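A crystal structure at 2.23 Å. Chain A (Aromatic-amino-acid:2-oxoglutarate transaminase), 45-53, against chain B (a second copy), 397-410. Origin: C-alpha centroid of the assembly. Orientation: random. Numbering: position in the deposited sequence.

Chain A 45-53: MPNHGFFPI
Chain B 397-410: EWILKMRLNYSYRK

One phenylalanine, laid along a helix, carries this contact between two copies of the transaminase. Chain B 397-410 is helical throughout. Chain A makes a 3-10 turn at 48-50, closed by Phe A50 N to Asn A47 O (3.0 Å); Asn A47, chi1 t, also accepts from Gly A49 N through OD1 (2.9 Å). The chains run in opposite senses: Pro A46 CA lies nearest Tyr B406 CA (10.0 Å), Phe A50 CA nearest Met B402 CA (7.3 Å), Pro A52 CA nearest Trp B398 CA (8.9 Å).

CA-to-CB of Phe A50 points sideways, but chi1 m with chi2 -70° brings its ring to the helix. Tyr B406, chi1 m and chi2 -78°, presents a nearly parallel ring: an offset stack, centroids 4.6 Å apart, planes at 17°. Arg B409, m-t-t with chi4 -99°, turns its guanidinium face to Phe A50, Arg B409 NE to Phe A50 CZ 3.6 Å, while NH1 and NH2 bond elsewhere. Asn B405 (chi1 -105°, chi2 -96°) sets CB at the Phe A50 ring edge, 3.7 Å from Phe A50 CE1; Met B402 (chi1 m, chi2 -123°, chi3 m) brings SD within 3.9 Å of Phe A50 CD1.

Trp B398, chi1 t and chi2 -92°, reaches Pro A52, Trp B398 CZ2 to Pro A52 CG 4.0 Å; its edge meets Phe A50 O at Trp B398 CZ2 (3.4 Å). No hydrogen bond crosses; Tyr B406 OH, 3.9 Å from Pro A46 CB, is buried unpartnered.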

# COMPACT_ATOMS: atom_id res chain seq x y z
N MET A 45 15.80 -12.57 -4.18
CA MET A 45 15.99 -11.25 -3.52
C MET A 45 17.47 -10.85 -3.43
O MET A 45 18.33 -11.62 -3.02
CB MET A 45 15.38 -11.23 -2.12
CG MET A 45 15.59 -12.48 -1.32
SD MET A 45 15.10 -12.18 0.39
CE MET A 45 13.92 -13.48 0.75
N PRO A 46 17.77 -9.58 -3.74
CA PRO A 46 19.13 -9.09 -3.71
C PRO A 46 19.73 -9.13 -2.29
O PRO A 46 19.09 -8.73 -1.33
CB PRO A 46 19.04 -7.63 -4.15
CG PRO A 46 17.64 -7.47 -4.69
CD PRO A 46 16.80 -8.52 -4.00
N ASN A 47 20.96 -9.59 -2.19
CA ASN A 47 21.81 -9.36 -0.99
C ASN A 47 21.78 -7.86 -0.66
O ASN A 47 21.81 -7.05 -1.59
CB ASN A 47 23.21 -9.89 -1.26
CG ASN A 47 24.07 -9.86 -0.02
OD1 ASN A 47 24.62 -8.81 0.28
ND2 ASN A 47 24.17 -10.98 0.67
N HIS A 48 21.73 -7.48 0.61
CA HIS A 48 21.77 -6.06 1.05
C HIS A 48 22.99 -5.29 0.48
O HIS A 48 22.96 -4.06 0.46
CB HIS A 48 21.72 -5.98 2.57
CG HIS A 48 22.95 -6.48 3.24
ND1 HIS A 48 24.13 -5.76 3.26
CD2 HIS A 48 23.19 -7.64 3.92
CE1 HIS A 48 25.05 -6.45 3.90
NE2 HIS A 48 24.49 -7.60 4.34
N GLY A 49 24.03 -5.97 0.01
CA GLY A 49 25.18 -5.30 -0.63
C GLY A 49 24.78 -4.52 -1.88
O GLY A 49 25.47 -3.56 -2.24
N PHE A 50 23.69 -4.93 -2.54
CA PHE A 50 23.18 -4.27 -3.76
C PHE A 50 22.44 -2.97 -3.41
O PHE A 50 22.25 -2.18 -4.33
CB PHE A 50 22.26 -5.23 -4.52
CG PHE A 50 22.96 -6.35 -5.24
CD1 PHE A 50 23.73 -6.10 -6.36
CD2 PHE A 50 22.81 -7.66 -4.82
CE1 PHE A 50 24.37 -7.14 -7.02
CE2 PHE A 50 23.42 -8.70 -5.51
CZ PHE A 50 24.20 -8.44 -6.60
N PHE A 51 22.06 -2.73 -2.16
CA PHE A 51 21.24 -1.55 -1.77
C PHE A 51 22.07 -0.26 -1.85
O PHE A 51 23.13 -0.14 -1.22
CB PHE A 51 20.64 -1.70 -0.37
CG PHE A 51 19.78 -2.92 -0.15
CD1 PHE A 51 19.23 -3.63 -1.21
CD2 PHE A 51 19.50 -3.36 1.13
CE1 PHE A 51 18.47 -4.76 -0.99
CE2 PHE A 51 18.71 -4.47 1.34
CZ PHE A 51 18.20 -5.18 0.28
N PRO A 52 21.57 0.76 -2.59
CA PRO A 52 22.28 2.04 -2.72
C PRO A 52 22.51 2.80 -1.40
O PRO A 52 23.44 3.65 -1.34
CB PRO A 52 21.38 2.92 -3.61
CG PRO A 52 20.36 1.97 -4.21
CD PRO A 52 20.28 0.76 -3.29
N ILE A 53 21.68 2.53 -0.37
CA ILE A 53 21.68 3.30 0.91
C ILE A 53 22.44 2.50 1.96
O ILE A 53 22.05 1.36 2.23
CB ILE A 53 20.24 3.61 1.39
CG1 ILE A 53 19.42 4.42 0.38
CG2 ILE A 53 20.23 4.28 2.75
CD1 ILE A 53 18.00 4.63 0.86
N GLU B 397 23.61 4.22 -15.20
CA GLU B 397 25.02 3.90 -14.89
C GLU B 397 25.06 3.05 -13.61
O GLU B 397 25.86 2.12 -13.56
CB GLU B 397 25.86 5.17 -14.74
CG GLU B 397 26.06 5.96 -16.03
CD GLU B 397 26.91 5.33 -17.12
OE1 GLU B 397 27.47 4.22 -16.89
OE2 GLU B 397 26.99 5.95 -18.22
N TRP B 398 24.22 3.33 -12.62
CA TRP B 398 24.08 2.45 -11.43
C TRP B 398 23.52 1.06 -11.82
O TRP B 398 24.00 0.04 -11.30
CB TRP B 398 23.25 3.14 -10.34
CG TRP B 398 22.89 2.21 -9.23
CD1 TRP B 398 21.76 1.45 -9.14
CD2 TRP B 398 23.70 1.88 -8.09
NE1 TRP B 398 21.81 0.68 -8.01
CE2 TRP B 398 22.97 0.94 -7.34
CE3 TRP B 398 24.93 2.33 -7.60
CZ2 TRP B 398 23.45 0.41 -6.14
CZ3 TRP B 398 25.39 1.83 -6.41
CH2 TRP B 398 24.67 0.86 -5.70
N ILE B 399 22.55 1.00 -12.73
CA ILE B 399 22.00 -0.30 -13.22
C ILE B 399 23.11 -1.10 -13.93
O ILE B 399 23.18 -2.31 -13.73
CB ILE B 399 20.76 -0.05 -14.12
CG1 ILE B 399 19.57 0.43 -13.28
CG2 ILE B 399 20.41 -1.27 -14.95
CD1 ILE B 399 18.52 1.24 -14.04
N LEU B 400 23.99 -0.43 -14.69
CA LEU B 400 25.10 -1.11 -15.40
C LEU B 400 26.14 -1.65 -14.40
O LEU B 400 26.64 -2.79 -14.62
CB LEU B 400 25.71 -0.16 -16.43
CG LEU B 400 24.78 0.20 -17.58
CD1 LEU B 400 25.49 1.11 -18.56
CD2 LEU B 400 24.25 -1.04 -18.28
N LYS B 401 26.41 -0.96 -13.29
CA LYS B 401 27.31 -1.51 -12.23
C LYS B 401 26.70 -2.79 -11.67
O LYS B 401 27.45 -3.79 -11.51
CB LYS B 401 27.54 -0.52 -11.09
CG LYS B 401 28.37 0.71 -11.44
CD LYS B 401 28.67 1.53 -10.22
CE LYS B 401 29.60 2.69 -10.49
NZ LYS B 401 29.01 3.63 -11.46
N MET B 402 25.39 -2.78 -11.40
CA MET B 402 24.67 -3.96 -10.86
C MET B 402 24.72 -5.09 -11.89
O MET B 402 24.87 -6.24 -11.49
CB MET B 402 23.20 -3.66 -10.54
CG MET B 402 23.00 -2.50 -9.58
SD MET B 402 22.06 -3.01 -8.13
CE MET B 402 20.70 -3.91 -8.89
N ARG B 403 24.57 -4.75 -13.18
CA ARG B 403 24.63 -5.71 -14.31
C ARG B 403 25.90 -6.56 -14.22
O ARG B 403 25.79 -7.83 -14.35
CB ARG B 403 24.56 -4.94 -15.64
CG ARG B 403 24.70 -5.82 -16.86
CD ARG B 403 24.48 -5.05 -18.14
NE ARG B 403 24.87 -5.89 -19.25
CZ ARG B 403 26.14 -6.12 -19.63
NH1 ARG B 403 27.17 -5.57 -19.01
NH2 ARG B 403 26.35 -6.92 -20.66
N LEU B 404 27.05 -5.89 -14.01
CA LEU B 404 28.40 -6.50 -13.98
C LEU B 404 28.47 -7.53 -12.87
O LEU B 404 29.04 -8.60 -13.13
CB LEU B 404 29.49 -5.45 -13.75
CG LEU B 404 29.93 -4.68 -14.98
CD1 LEU B 404 31.11 -3.78 -14.62
CD2 LEU B 404 30.28 -5.63 -16.12
N ASN B 405 27.97 -7.17 -11.68
CA ASN B 405 27.93 -8.10 -10.51
C ASN B 405 27.13 -9.36 -10.89
O ASN B 405 27.64 -10.49 -10.70
CB ASN B 405 27.25 -7.49 -9.29
CG ASN B 405 28.20 -7.06 -8.20
OD1 ASN B 405 28.44 -7.81 -7.25
ND2 ASN B 405 28.71 -5.85 -8.31
N TYR B 406 25.90 -9.15 -11.36
CA TYR B 406 24.93 -10.20 -11.73
C TYR B 406 25.55 -11.07 -12.82
O TYR B 406 25.42 -12.31 -12.73
CB TYR B 406 23.58 -9.58 -12.12
CG TYR B 406 22.67 -9.34 -10.94
CD1 TYR B 406 21.97 -10.37 -10.37
CD2 TYR B 406 22.53 -8.08 -10.37
CE1 TYR B 406 21.14 -10.17 -9.27
CE2 TYR B 406 21.70 -7.86 -9.28
CZ TYR B 406 21.00 -8.91 -8.73
OH TYR B 406 20.18 -8.73 -7.67
N SER B 407 26.19 -10.44 -13.81
CA SER B 407 26.86 -11.14 -14.93
C SER B 407 27.93 -12.06 -14.35
O SER B 407 27.96 -13.24 -14.75
CB SER B 407 27.44 -10.20 -15.93
OG SER B 407 28.22 -10.91 -16.90
N TYR B 408 28.78 -11.56 -13.46
CA TYR B 408 29.86 -12.38 -12.86
C TYR B 408 29.20 -13.51 -12.06
O TYR B 408 29.63 -14.68 -12.22
CB TYR B 408 30.82 -11.52 -12.04
CG TYR B 408 31.98 -12.27 -11.44
CD1 TYR B 408 32.99 -12.80 -12.24
CD2 TYR B 408 32.08 -12.46 -10.06
CE1 TYR B 408 34.05 -13.51 -11.70
CE2 TYR B 408 33.15 -13.16 -9.51
CZ TYR B 408 34.13 -13.69 -10.33
OH TYR B 408 35.19 -14.37 -9.82
N ARG B 409 28.17 -13.18 -11.26
CA ARG B 409 27.50 -14.15 -10.35
C ARG B 409 26.91 -15.28 -11.20
O ARG B 409 27.17 -16.47 -10.88
CB ARG B 409 26.43 -13.47 -9.49
CG ARG B 409 26.98 -12.77 -8.25
CD ARG B 409 25.98 -11.77 -7.68
NE ARG B 409 26.45 -11.27 -6.41
CZ ARG B 409 26.03 -11.71 -5.24
NH1 ARG B 409 25.07 -12.61 -5.16
NH2 ARG B 409 26.57 -11.22 -4.13
N LYS B 410 26.20 -14.95 -12.28
CA LYS B 410 25.52 -15.98 -13.11
C LYS B 410 26.57 -16.95 -13.68
O LYS B 410 26.34 -18.20 -13.63
CB LYS B 410 24.68 -15.36 -14.22
CG LYS B 410 23.99 -16.38 -15.10
CD LYS B 410 24.77 -16.70 -16.36
CE LYS B 410 24.65 -15.61 -17.40
NZ LYS B 410 25.27 -16.02 -18.68